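Local structure of beta-lactamase (Klebsiella pneumoniae, 6KBY) at residues A38-G43 against M245-L250; R239-N244 against I332-A337; P313-W318 against A337-I342. The protein probably hydrolyses beta-lactam antibiotics to substituted beta-amino acids, as a plasmid-borne class C enzyme, and here holds a bound adenosine monophosphate. All blocks are in the same frame, centred on the assembly; numbering follows the deposited sequence.

How the contacts relate
Starting from the N terminus, strand 34-41 supplies the first half of contact 1. The chain then runs about 200 residues before 245-250 returns to it and closes that loop. Helix 234-244 enters just before this closure. Contact 2, between 239-244 and 332-337, therefore crosses contact 1. Contact 3 opens at 313-318, inside the span of contact 2, and closes at 337-342, just beyond it. These two cross as well and share Ala337. Contacts 1 and 3 follow in series. Contact 1 ties the exit loop of helix 234-244 to strand 34-41. Contact 2 ties the helix itself to strand 328-335. Contact 3 joins the approach to strand 317-325 to the turn between 328-335 and 340-346.

Contact 1: residues A38-G43 against M245-L250; sequences AVTVNG and MGQLKL
Thr40 and Met245 meet through their methyl groups on the buried side of this contact. Thr40 CG2 and Met245 CE lie 3.9 Å apart, tip to tip. The methionine chain is extended as far as SD and then bends (chi3 -71°), which swings CE over to the threonine. Leu238 and Gln242 of helix 234-244 also pack on Thr40.

The other side is looser and bridged by solvent. Gln247 NE2 comes only within 4.2 Å of Gly43 CA. One water joins the two segments with three hydrogen bonds. It donates to Thr40 OG1 at 2.8 Å, and accepts from Gly43 N at 2.9 Å and from Gln247 NE2 at 2.9 Å. The proton of Thr40 OG1 itself can serve Asn45 OD1, the stronger partner, or Lys44 O, or be shared between them. The water thus adds to a hydroxyl already fixed at the start of strand 44-50. Gln247 OE1 has a weak hydrogen bond with Gln242 NE2.

Between the two sides the chain turns at Gly246, with a positive phi of 67°. Gln247 N bonds Gln242 O, and Gly246 N bonds Ala243 O. This is a Schellman motif, ending a helix that packs against the sheet.

Contact 2: residues R239-N244 against I332-A337; sequences RYVQAN and IAFVPA
This is a helix-on-sheet contact: Val241 and Asn244 of helix 234-244 rest on Ile332 and Phe334 of strand 328-335. The two short axes approach to 9.5 Å and run nearly the same way, 31° apart.

Val241 uses both of its branches. Its CG2 meets Ile332 CG2 at 3.7 Å, while its CG1 touches Phe334 CB at 3.7 Å and comes close to CG of the ring. Val241 runs alongside both side chains, pointing the opposite way. Phe334 has its CG between its own backbone N and carbonyl carbon (chi1 60°), which lays the ring along the helix with its CZ end near Asn244. There Asn244 CB packs obliquely on the ring, 3.7 Å from Phe334 CZ. Ile332 CG2 lies in plane with the ring, at its edge.

The buried amide of Asn244 is held at both ends. ND2 turns back along the helix and donates to Tyr240 O at 2.9 Å, with an N-H...O angle of 152°. Tyr240 O also accepts from Asn244 N, on the opposite face of the carbonyl plane. ND2 sits above the centre of the Tyr240 ring as well. The other amide atom, OD1, is hydrogen-bonded to His264 NE2.

Val343 of strand 340-346 packs on both Val241 and Ile332. Trp279 meets the Phe334 ring edge-to-face, and Leu260 of helix 255-262 touches Tyr240 and Asn244. Tyr240 stacks on Phe76 of helix 72-86, the helix that follows AMP-binding Ser71.

Contact 3: residues P313-W318 against A337-I342; sequences PQENVW and AKKMGI
Glu315 CG stands anti to its carbonyl carbon (chi1 -55°) and the chain bends at the next bond (chi2 -58°), which turns the carboxylate toward Lys339. Lys339 is kinked near its backbone and straight beyond, which carries its ammonium out to the same place. The backbone itself sets Glu315 CB against Ala337 CB, 3.9 Å away.

The two charges do not touch. Glu315 OE1 and Lys339 NZ are 4.4 Å apart, too far for a salt bridge. Water 2 bridges them: it donates to Glu315 OE1 at 2.8 Å and accepts from Lys339 NZ at 2.8 Å. Water 3 makes a second bridge, accepting from Lys339 NZ at 2.9 Å but only weakly donating to Glu315 OE1. The ammonium also donates to Met245 O, so it links this corner to the exit loop of helix 234-244. The carboxylate and the backbone carbonyl nearby would probably favour a charged lysine.

One direct hydrogen bond joins the segments. Ala337 N donates to Glu315 O at 2.9 Å with an N-H...O angle of 140°, from above the carbonyl plane. The same oxygen weakly accepts Val317 N. Beside it, Asn316 OD1 sits close against the methyl of Ala337, 3.2 Å from CB.

The weak bond closes an inverse gamma turn centred on Asn316, which leads into strand 317-325. Across the Ala337-Glu315 bond, 336-338 form the 3-10 turn between strands 328-335 and 340-346. Lys339 and Met340 together pair with Val335, a G1 beta bulge in the hairpin of strands 328-335 and 340-346.

Contact 1: residues A38-G43 against M245-L250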
ATOM      1  N   ALA A  38       5.099  12.189  -7.136  1.00  6.80           N
ATOM      2  CA  ALA A  38       4.568  11.978  -8.471  1.00  7.29           C
ATOM      3  C   ALA A  38       3.087  12.311  -8.445  1.00  6.90           C
ATOM      4  O   ALA A  38       2.362  11.853  -7.550  1.00  7.51           O
ATOM      5  CB  ALA A  38       4.771  10.523  -8.898  1.00  8.73           C
ATOM      6  N   VAL A  39       2.645  13.103  -9.422  1.00  7.37           N
ATOM      7  CA  VAL A  39       1.258  13.537  -9.536  1.00  7.89           C
ATOM      8  C   VAL A  39       0.759  13.201 -10.934  1.00  7.40           C
ATOM      9  O   VAL A  39       1.472  13.412 -11.922  1.00  8.01           O
ATOM     10  CB  VAL A  39       1.136  15.060  -9.290  1.00  8.81           C
ATOM     11  CG1 VAL A  39      -0.277  15.554  -9.540  1.00  9.79           C
ATOM     12  CG2 VAL A  39       1.586  15.411  -7.879  1.00 10.82           C
ATOM     13  N   THR A  40      -0.465  12.691 -11.024  1.00  7.30           N
ATOM     14  CA  THR A  40      -1.158  12.571 -12.300  1.00  8.00           C
ATOM     15  C   THR A  40      -2.461  13.356 -12.256  1.00  7.78           C
ATOM     16  O   THR A  40      -3.191  13.319 -11.260  1.00  8.00           O
ATOM     17  CB  THR A  40      -1.404  11.100 -12.702  1.00  9.73           C
ATOM     18  OG1 THR A  40      -1.931  11.054 -14.033  1.00 10.15           O
ATOM     19  CG2 THR A  40      -2.382  10.398 -11.755  1.00 10.53           C
ATOM     20  N   VAL A  41      -2.729  14.091 -13.332  1.00  8.30           N
ATOM     21  CA  VAL A  41      -4.002  14.784 -13.522  1.00  8.32           C
ATOM     22  C   VAL A  41      -4.124  15.119 -15.000  1.00  8.91           C
ATOM     23  O   VAL A  41      -3.127  15.420 -15.662  1.00  8.99           O
ATOM     24  CB  VAL A  41      -4.127  16.038 -12.620  1.00  9.57           C
ATOM     25  CG1 VAL A  41      -2.987  17.018 -12.881  1.00 11.54           C
ATOM     26  CG2 VAL A  41      -5.471  16.720 -12.826  1.00 11.55           C
ATOM     27  N   ASN A  42      -5.352  15.049 -15.523  1.00  9.10           N
ATOM     28  CA  ASN A  42      -5.624  15.358 -16.927  1.00  9.40           C
ATOM     29  C   ASN A  42      -4.825  14.456 -17.867  1.00 10.84           C
ATOM     30  O   ASN A  42      -4.475  14.853 -18.983  1.00 11.25           O
ATOM     31  CB  ASN A  42      -5.394  16.843 -17.234  1.00 11.07           C
ATOM     32  CG  ASN A  42      -6.035  17.281 -18.540  1.00 12.23           C
ATOM     33  OD1 ASN A  42      -7.094  16.786 -18.929  1.00 12.88           O
ATOM     34  ND2 ASN A  42      -5.384  18.217 -19.228  1.00 14.41           N
ATOM     35  N   GLY A  43      -4.534  13.236 -17.429  1.00 10.13           N
ATOM     36  CA  GLY A  43      -3.770  12.303 -18.232  1.00 12.29           C
ATOM     37  C   GLY A  43      -2.288  12.584 -18.309  1.00 12.00           C
ATOM     38  O   GLY A  43      -1.583  11.890 -19.050  1.00 14.06           O
ATOM     39  N   MET A 245      -6.814   3.427 -11.974  1.00  8.03           N
ATOM     40  CA  MET A 245      -7.857   4.286 -12.520  1.00  7.87           C
ATOM     41  C   MET A 245      -8.197   3.943 -13.963  1.00  8.84           C
ATOM     42  O   MET A 245      -8.886   4.720 -14.633  1.00 10.58           O
ATOM     43  CB  MET A 245      -7.474   5.758 -12.365  1.00  8.13           C
ATOM     44  CG  MET A 245      -7.328   6.161 -10.906  1.00  8.77           C
ATOM     45  SD  MET A 245      -7.199   7.939 -10.626  1.00  8.22           S
ATOM     46  CE  MET A 245      -5.567   8.290 -11.259  1.00 11.06           C
ATOM     47  N   GLY A 246      -7.744   2.792 -14.450  1.00  9.12           N
ATOM     48  CA  GLY A 246      -8.111   2.336 -15.776  1.00 10.43           C
ATOM     49  C   GLY A 246      -7.567   3.179 -16.902  1.00 10.43           C
ATOM     50  O   GLY A 246      -8.126   3.165 -18.003  1.00 12.44           O
ATOM     51  N   GLN A 247      -6.489   3.916 -16.668  1.00  9.91           N
ATOM     52  CA  GLN A 247      -6.009   4.875 -17.652  1.00 11.09           C
ATOM     53  C   GLN A 247      -5.049   4.281 -18.666  1.00 12.83           C
ATOM     54  O   GLN A 247      -4.733   4.950 -19.658  1.00 15.60           O
ATOM     55  CB  GLN A 247      -5.319   6.042 -16.952  1.00 11.07           C
ATOM     56  CG  GLN A 247      -6.250   6.915 -16.144  1.00 12.24           C
ATOM     57  CD  GLN A 247      -5.503   8.076 -15.516  1.00 10.46           C
ATOM     58  OE1 GLN A 247      -4.754   7.899 -14.562  1.00 12.59           O
ATOM     59  NE2 GLN A 247      -5.684   9.266 -16.067  1.00 12.39           N
ATOM     60  N   LEU A 248      -4.578   3.061 -18.451  1.00 13.47           N
ATOM     61  CA  LEU A 248      -3.517   2.479 -19.255  1.00 13.95           C
ATOM     62  C   LEU A 248      -4.029   1.268 -20.016  1.00 14.75           C
ATOM     63  O   LEU A 248      -4.887   0.523 -19.531  1.00 15.76           O
ATOM     64  CB  LEU A 248      -2.371   2.020 -18.364  1.00 14.94           C
ATOM     65  CG  LEU A 248      -1.800   3.075 -17.421  1.00 16.34           C
ATOM     66  CD1 LEU A 248      -0.706   2.461 -16.578  1.00 18.16           C
ATOM     67  CD2 LEU A 248      -1.273   4.257 -18.207  1.00 16.07           C
ATOM     68  N   LYS A 249      -3.479   1.071 -21.211  1.00 16.23           N
ATOM     69  CA  LYS A 249      -3.683  -0.159 -21.969  1.00 18.66           C
ATOM     70  C   LYS A 249      -2.663  -1.161 -21.447  1.00 24.66           C
ATOM     71  O   LYS A 249      -1.513  -1.203 -21.890  1.00 28.36           O
ATOM     72  CB  LYS A 249      -3.504   0.095 -23.461  1.00 23.87           C
ATOM     73  N   LEU A 250      -3.086  -1.963 -20.478  1.00 25.95           N
ATOM     74  CA  LEU A 250      -2.193  -2.893 -19.793  1.00 23.30           C
ATOM     75  C   LEU A 250      -1.677  -3.975 -20.735  1.00 28.44           C
ATOM     76  O   LEU A 250      -1.877  -5.166 -20.491  1.00 33.48           O
ATOM     77  CB  LEU A 250      -2.917  -3.529 -18.608  1.00 24.07           C
ATOM     78  CG  LEU A 250      -2.495  -3.122 -17.195  1.00 25.25           C
ATOM     79  CD1 LEU A 250      -1.943  -1.703 -17.156  1.00 23.93           C
ATOM     80  CD2 LEU A 250      -3.678  -3.262 -16.255  1.00 19.90           C
TER
HETATM   81  O   HOH W   1      -4.516  11.728 -14.953  1.00 10.14           O

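Contact 2: residues R239-N244 against I332-A337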
ATOM      1  N   ARG A 239       2.448   4.752 -12.242  1.00  7.13           N
ATOM      2  CA  ARG A 239       1.842   3.838 -13.205  1.00  8.06           C
ATOM      3  C   ARG A 239       0.812   2.938 -12.526  1.00  7.44           C
ATOM      4  O   ARG A 239      -0.280   2.709 -13.057  1.00  7.59           O
ATOM      5  CB  ARG A 239       2.927   3.007 -13.887  1.00  9.33           C
ATOM      6  CG  ARG A 239       2.384   2.087 -14.956  1.00 11.09           C
ATOM      7  CD  ARG A 239       3.467   1.372 -15.756  1.00 11.78           C
ATOM      8  NE  ARG A 239       2.847   0.374 -16.618  1.00 12.34           N
ATOM      9  CZ  ARG A 239       2.375   0.628 -17.834  1.00 12.22           C
ATOM     10  NH1 ARG A 239       2.472   1.848 -18.351  1.00 14.59           N
ATOM     11  NH2 ARG A 239       1.803  -0.341 -18.537  1.00 16.20           N
ATOM     12  N   TYR A 240       1.139   2.442 -11.332  1.00  7.30           N
ATOM     13  CA  TYR A 240       0.209   1.622 -10.555  1.00  7.34           C
ATOM     14  C   TYR A 240      -1.064   2.395 -10.243  1.00  7.07           C
ATOM     15  O   TYR A 240      -2.172   1.848 -10.325  1.00  7.43           O
ATOM     16  CB  TYR A 240       0.913   1.224  -9.265  1.00  7.69           C
ATOM     17  CG  TYR A 240       0.237   0.280  -8.295  1.00  7.73           C
ATOM     18  CD1 TYR A 240      -0.202  -0.983  -8.682  1.00  8.26           C
ATOM     19  CD2 TYR A 240       0.148   0.622  -6.953  1.00  7.89           C
ATOM     20  CE1 TYR A 240      -0.744  -1.865  -7.759  1.00  9.06           C
ATOM     21  CE2 TYR A 240      -0.385  -0.244  -6.030  1.00  7.82           C
ATOM     22  CZ  TYR A 240      -0.831  -1.487  -6.438  1.00  7.64           C
ATOM     23  OH  TYR A 240      -1.342  -2.382  -5.523  1.00  8.93           O
ATOM     24  N   VAL A 241      -0.922   3.671  -9.880  1.00  7.90           N
ATOM     25  CA  VAL A 241      -2.090   4.509  -9.617  1.00  7.84           C
ATOM     26  C   VAL A 241      -2.924   4.683 -10.884  1.00  7.85           C
ATOM     27  O   VAL A 241      -4.153   4.543 -10.864  1.00  7.83           O
ATOM     28  CB  VAL A 241      -1.642   5.853  -9.015  1.00  9.01           C
ATOM     29  CG1 VAL A 241      -2.784   6.864  -9.015  1.00 11.22           C
ATOM     30  CG2 VAL A 241      -1.101   5.641  -7.605  1.00  9.94           C
ATOM     31  N   GLN A 242      -2.268   4.983 -12.011  1.00  7.89           N
ATOM     32  CA  GLN A 242      -2.998   5.114 -13.269  1.00  8.37           C
ATOM     33  C   GLN A 242      -3.705   3.820 -13.644  1.00  8.13           C
ATOM     34  O   GLN A 242      -4.839   3.845 -14.139  1.00  8.22           O
ATOM     35  CB  GLN A 242      -2.053   5.549 -14.389  1.00  9.44           C
ATOM     36  CG  GLN A 242      -1.557   6.969 -14.264  1.00  9.89           C
ATOM     37  CD  GLN A 242      -1.219   7.549 -15.617  1.00 11.72           C
ATOM     38  OE1 GLN A 242      -0.176   7.237 -16.191  1.00 12.73           O
ATOM     39  NE2 GLN A 242      -2.116   8.368 -16.153  1.00 13.54           N
ATOM     40  N   ALA A 243      -3.038   2.683 -13.453  1.00  8.07           N
ATOM     41  CA  ALA A 243      -3.666   1.399 -13.753  1.00  8.73           C
ATOM     42  C   ALA A 243      -4.896   1.180 -12.879  1.00  7.68           C
ATOM     43  O   ALA A 243      -5.923   0.656 -13.339  1.00  8.30           O
ATOM     44  CB  ALA A 243      -2.652   0.275 -13.539  1.00  9.56           C
ATOM     45  N   ASN A 244      -4.804   1.575 -11.606  1.00  7.60           N
ATOM     46  CA  ASN A 244      -5.937   1.520 -10.693  1.00  7.98           C
ATOM     47  C   ASN A 244      -7.069   2.456 -11.098  1.00  8.14           C
ATOM     48  O   ASN A 244      -8.194   2.275 -10.620  1.00 10.25           O
ATOM     49  CB  ASN A 244      -5.484   1.794  -9.255  1.00  7.48           C
ATOM     50  CG  ASN A 244      -5.048   0.530  -8.540  1.00  7.35           C
ATOM     51  OD1 ASN A 244      -5.889  -0.256  -8.098  1.00  7.86           O
ATOM     52  ND2 ASN A 244      -3.735   0.311  -8.441  1.00  7.42           N
ATOM     53  N   ILE A 332       0.073   7.005  -0.826  1.00  5.98           N
ATOM     54  CA  ILE A 332      -0.614   7.089  -2.108  1.00  6.70           C
ATOM     55  C   ILE A 332      -2.049   7.507  -1.855  1.00  6.50           C
ATOM     56  O   ILE A 332      -2.705   6.967  -0.956  1.00  6.82           O
ATOM     57  CB  ILE A 332      -0.637   5.727  -2.834  1.00  8.50           C
ATOM     58  CG1 ILE A 332       0.744   5.407  -3.380  1.00 10.48           C
ATOM     59  CG2 ILE A 332      -1.725   5.705  -3.939  1.00  9.38           C
ATOM     60  CD1 ILE A 332       0.836   4.103  -4.127  1.00 11.09           C
ATOM     61  N   ALA A 333      -2.552   8.423  -2.683  1.00  6.84           N
ATOM     62  CA  ALA A 333      -3.979   8.722  -2.707  1.00  7.00           C
ATOM     63  C   ALA A 333      -4.411   8.984  -4.141  1.00  6.28           C
ATOM     64  O   ALA A 333      -3.654   9.559  -4.930  1.00  6.91           O
ATOM     65  CB  ALA A 333      -4.319   9.943  -1.845  1.00  8.85           C
ATOM     66  N   PHE A 334      -5.634   8.578  -4.476  1.00  6.38           N
ATOM     67  CA  PHE A 334      -6.167   8.875  -5.795  1.00  6.42           C
ATOM     68  C   PHE A 334      -7.685   8.957  -5.742  1.00  6.25           C
ATOM     69  O   PHE A 334      -8.329   8.322  -4.901  1.00  6.85           O
ATOM     70  CB  PHE A 334      -5.655   7.908  -6.877  1.00  6.90           C
ATOM     71  CG  PHE A 334      -5.991   6.449  -6.645  1.00  7.47           C
ATOM     72  CD1 PHE A 334      -5.221   5.658  -5.802  1.00  7.72           C
ATOM     73  CD2 PHE A 334      -7.054   5.858  -7.307  1.00  7.02           C
ATOM     74  CE1 PHE A 334      -5.519   4.316  -5.619  1.00  8.52           C
ATOM     75  CE2 PHE A 334      -7.358   4.519  -7.129  1.00  8.15           C
ATOM     76  CZ  PHE A 334      -6.591   3.750  -6.282  1.00  8.52           C
ATOM     77  N   VAL A 335      -8.236   9.753  -6.647  1.00  6.63           N
ATOM     78  CA  VAL A 335      -9.672   9.962  -6.767  1.00  6.97           C
ATOM     79  C   VAL A 335     -10.070   9.598  -8.188  1.00  6.45           C
ATOM     80  O   VAL A 335      -9.868  10.382  -9.118  1.00  6.80           O
ATOM     81  CB  VAL A 335     -10.052  11.419  -6.445  1.00  7.58           C
ATOM     82  CG1 VAL A 335     -11.550  11.621  -6.599  1.00  8.13           C
ATOM     83  CG2 VAL A 335      -9.591  11.814  -5.046  1.00  8.31           C
ATOM     84  N   PRO A 336     -10.629   8.403  -8.401  1.00  6.74           N
ATOM     85  CA  PRO A 336     -10.874   7.970  -9.792  1.00  7.85           C
ATOM     86  C   PRO A 336     -11.777   8.906 -10.581  1.00  7.63           C
ATOM     87  O   PRO A 336     -11.537   9.130 -11.775  1.00  8.22           O
ATOM     88  CB  PRO A 336     -11.454   6.559  -9.624  1.00  8.35           C
ATOM     89  CG  PRO A 336     -10.881   6.084  -8.302  1.00  8.00           C
ATOM     90  CD  PRO A 336     -10.863   7.319  -7.430  1.00  7.37           C
ATOM     91  N   ALA A 337     -12.778   9.510  -9.935  1.00  7.39           N
ATOM     92  CA  ALA A 337     -13.690  10.404 -10.646  1.00  7.29           C
ATOM     93  C   ALA A 337     -12.966  11.595 -11.247  1.00  7.37           C
ATOM     94  O   ALA A 337     -13.424  12.162 -12.248  1.00  8.74           O
ATOM     95  CB  ALA A 337     -14.762  10.917  -9.691  1.00  9.31           C
TER

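Contact 3: residues P313-W318 against A337-I342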
ATOM      1  N   PRO A 313     -16.612  -1.147  -6.639  1.00  7.14           N
ATOM      2  CA  PRO A 313     -15.601  -0.107  -6.873  1.00  7.04           C
ATOM      3  C   PRO A 313     -16.244   1.180  -7.370  1.00  6.94           C
ATOM      4  O   PRO A 313     -17.078   1.167  -8.279  1.00  7.86           O
ATOM      5  CB  PRO A 313     -14.702  -0.744  -7.935  1.00  7.32           C
ATOM      6  CG  PRO A 313     -14.803  -2.214  -7.644  1.00  8.24           C
ATOM      7  CD  PRO A 313     -16.235  -2.434  -7.241  1.00  8.29           C
ATOM      8  N   GLN A 314     -15.861   2.296  -6.756  1.00  7.03           N
ATOM      9  CA  GLN A 314     -16.490   3.585  -7.005  1.00  7.31           C
ATOM     10  C   GLN A 314     -15.519   4.547  -7.667  1.00  7.05           C
ATOM     11  O   GLN A 314     -14.296   4.428  -7.539  1.00  8.30           O
ATOM     12  CB  GLN A 314     -16.954   4.232  -5.697  1.00  7.43           C
ATOM     13  CG  GLN A 314     -18.065   3.498  -4.989  1.00  7.68           C
ATOM     14  CD  GLN A 314     -19.310   3.413  -5.838  1.00  7.09           C
ATOM     15  OE1 GLN A 314     -19.806   4.425  -6.348  1.00  7.87           O
ATOM     16  NE2 GLN A 314     -19.822   2.199  -6.007  1.00  7.62           N
ATOM     17  N   GLU A 315     -16.097   5.533  -8.352  1.00  7.11           N
ATOM     18  CA  GLU A 315     -15.343   6.680  -8.840  1.00  7.37           C
ATOM     19  C   GLU A 315     -15.284   7.808  -7.816  1.00  6.59           C
ATOM     20  O   GLU A 315     -14.228   8.427  -7.630  1.00  7.00           O
ATOM     21  CB  GLU A 315     -15.958   7.208 -10.137  1.00  7.96           C
ATOM     22  CG  GLU A 315     -16.101   6.164 -11.224  1.00 10.30           C
ATOM     23  CD  GLU A 315     -14.788   5.511 -11.604  1.00 12.20           C
ATOM     24  OE1 GLU A 315     -13.880   6.231 -12.055  1.00 13.33           O
ATOM     25  OE2 GLU A 315     -14.662   4.272 -11.444  1.00 15.86           O
ATOM     26  N   ASN A 316     -16.401   8.080  -7.147  1.00  6.99           N
ATOM     27  CA  ASN A 316     -16.554   9.266  -6.304  1.00  6.78           C
ATOM     28  C   ASN A 316     -16.023   9.048  -4.892  1.00  6.85           C
ATOM     29  O   ASN A 316     -16.708   9.301  -3.904  1.00  8.19           O
ATOM     30  CB  ASN A 316     -18.015   9.698  -6.286  1.00  7.04           C
ATOM     31  CG  ASN A 316     -18.495  10.182  -7.648  1.00  7.26           C
ATOM     32  OD1 ASN A 316     -17.732  10.788  -8.400  1.00  7.38           O
ATOM     33  ND2 ASN A 316     -19.758   9.913  -7.972  1.00  7.56           N
ATOM     34  N   VAL A 317     -14.774   8.599  -4.788  1.00  6.52           N
ATOM     35  CA  VAL A 317     -14.153   8.281  -3.511  1.00  6.55           C
ATOM     36  C   VAL A 317     -12.681   8.667  -3.550  1.00  6.45           C
ATOM     37  O   VAL A 317     -12.067   8.779  -4.613  1.00  7.32           O
ATOM     38  CB  VAL A 317     -14.287   6.786  -3.133  1.00  7.55           C
ATOM     39  CG1 VAL A 317     -15.741   6.409  -2.883  1.00  8.87           C
ATOM     40  CG2 VAL A 317     -13.687   5.908  -4.209  1.00  8.88           C
ATOM     41  N   TRP A 318     -12.121   8.852  -2.351  1.00  6.54           N
ATOM     42  CA  TRP A 318     -10.696   9.064  -2.129  1.00  6.37           C
ATOM     43  C   TRP A 318     -10.136   7.731  -1.648  1.00  6.53           C
ATOM     44  O   TRP A 318     -10.485   7.262  -0.559  1.00  6.92           O
ATOM     45  CB  TRP A 318     -10.530  10.142  -1.057  1.00  7.82           C
ATOM     46  CG  TRP A 318      -9.129  10.449  -0.629  1.00  7.36           C
ATOM     47  CD1 TRP A 318      -8.307   9.676   0.144  1.00  7.73           C
ATOM     48  CD2 TRP A 318      -8.402  11.648  -0.912  1.00  7.78           C
ATOM     49  NE1 TRP A 318      -7.101  10.315   0.336  1.00  8.77           N
ATOM     50  CE2 TRP A 318      -7.139  11.529  -0.298  1.00  8.73           C
ATOM     51  CE3 TRP A 318      -8.696  12.809  -1.630  1.00  9.00           C
ATOM     52  CZ2 TRP A 318      -6.169  12.532  -0.384  1.00 10.77           C
ATOM     53  CZ3 TRP A 318      -7.732  13.804  -1.713  1.00 11.07           C
ATOM     54  CH2 TRP A 318      -6.485  13.655  -1.095  1.00 12.44           C
ATOM     55  N   ALA A 337     -12.778   9.510  -9.935  1.00  7.39           N
ATOM     56  CA  ALA A 337     -13.690  10.404 -10.646  1.00  7.29           C
ATOM     57  C   ALA A 337     -12.966  11.595 -11.247  1.00  7.37           C
ATOM     58  O   ALA A 337     -13.424  12.162 -12.248  1.00  8.74           O
ATOM     59  CB  ALA A 337     -14.762  10.917  -9.691  1.00  9.31           C
ATOM     60  N   LYS A 338     -11.857  12.007 -10.645  1.00  7.35           N
ATOM     61  CA  LYS A 338     -11.094  13.146 -11.115  1.00  7.46           C
ATOM     62  C   LYS A 338      -9.834  12.734 -11.861  1.00  7.98           C
ATOM     63  O   LYS A 338      -9.088  13.606 -12.313  1.00  8.26           O
ATOM     64  CB  LYS A 338     -10.747  14.061  -9.937  1.00  9.04           C
ATOM     65  CG  LYS A 338     -11.966  14.576  -9.174  1.00  9.37           C
ATOM     66  CD  LYS A 338     -12.975  15.259 -10.090  1.00  9.71           C
ATOM     67  CE  LYS A 338     -14.147  15.803  -9.294  1.00 11.12           C
ATOM     68  NZ  LYS A 338     -15.228  16.321 -10.181  1.00 12.04           N
ATOM     69  N   LYS A 339      -9.600  11.434 -12.020  1.00  8.13           N
ATOM     70  CA  LYS A 339      -8.383  10.904 -12.631  1.00  8.22           C
ATOM     71  C   LYS A 339      -7.151  11.622 -12.095  1.00  7.90           C
ATOM     72  O   LYS A 339      -6.242  12.025 -12.828  1.00 10.09           O
ATOM     73  CB  LYS A 339      -8.444  10.914 -14.157  1.00 11.14           C
ATOM     74  CG  LYS A 339      -9.660  10.208 -14.741  1.00 10.79           C
ATOM     75  CD  LYS A 339      -9.653   8.695 -14.548  1.00 10.54           C
ATOM     76  CE  LYS A 339     -10.902   8.098 -15.187  1.00 13.47           C
ATOM     77  NZ  LYS A 339     -10.886   6.611 -15.239  1.00 14.46           N
ATOM     78  N   MET A 340      -7.128  11.803 -10.786  1.00  7.30           N
ATOM     79  CA  MET A 340      -5.998  12.460 -10.166  1.00  8.25           C
ATOM     80  C   MET A 340      -5.440  11.573  -9.070  1.00  6.33           C
ATOM     81  O   MET A 340      -6.176  10.841  -8.398  1.00  7.50           O
ATOM     82  CB  MET A 340      -6.339  13.840  -9.650  1.00 13.76           C
ATOM     83  CG  MET A 340      -7.296  13.859  -8.525  1.00 11.86           C
ATOM     84  SD  MET A 340      -7.634  15.554  -8.034  1.00 17.27           S
ATOM     85  CE  MET A 340      -7.919  16.384  -9.581  1.00 27.00           C
ATOM     86  N   GLY A 341      -4.129  11.615  -8.920  1.00  6.93           N
ATOM     87  CA  GLY A 341      -3.480  10.766  -7.944  1.00  6.88           C
ATOM     88  C   GLY A 341      -2.130  11.327  -7.578  1.00  6.11           C
ATOM     89  O   GLY A 341      -1.542  12.136  -8.310  1.00  6.59           O
ATOM     90  N   ILE A 342      -1.644  10.886  -6.422  1.00  6.41           N
ATOM     91  CA  ILE A 342      -0.362  11.339  -5.913  1.00  6.67           C
ATOM     92  C   ILE A 342       0.351  10.185  -5.223  1.00  5.90           C
ATOM     93  O   ILE A 342      -0.271   9.357  -4.543  1.00  6.86           O
ATOM     94  CB  ILE A 342      -0.514  12.558  -4.980  1.00  7.87           C
ATOM     95  CG1 ILE A 342       0.852  13.095  -4.555  1.00  7.24           C
ATOM     96  CG2 ILE A 342      -1.379  12.234  -3.770  1.00  9.09           C
ATOM     97  CD1 ILE A 342       0.768  14.419  -3.834  1.00  9.11           C
TER
HETATM   98  O   HOH W   2     -11.394   5.280 -12.797  1.00 16.47           O
HETATM   99  O   HOH W   3     -13.719   6.053 -15.417  1.00 21.96           O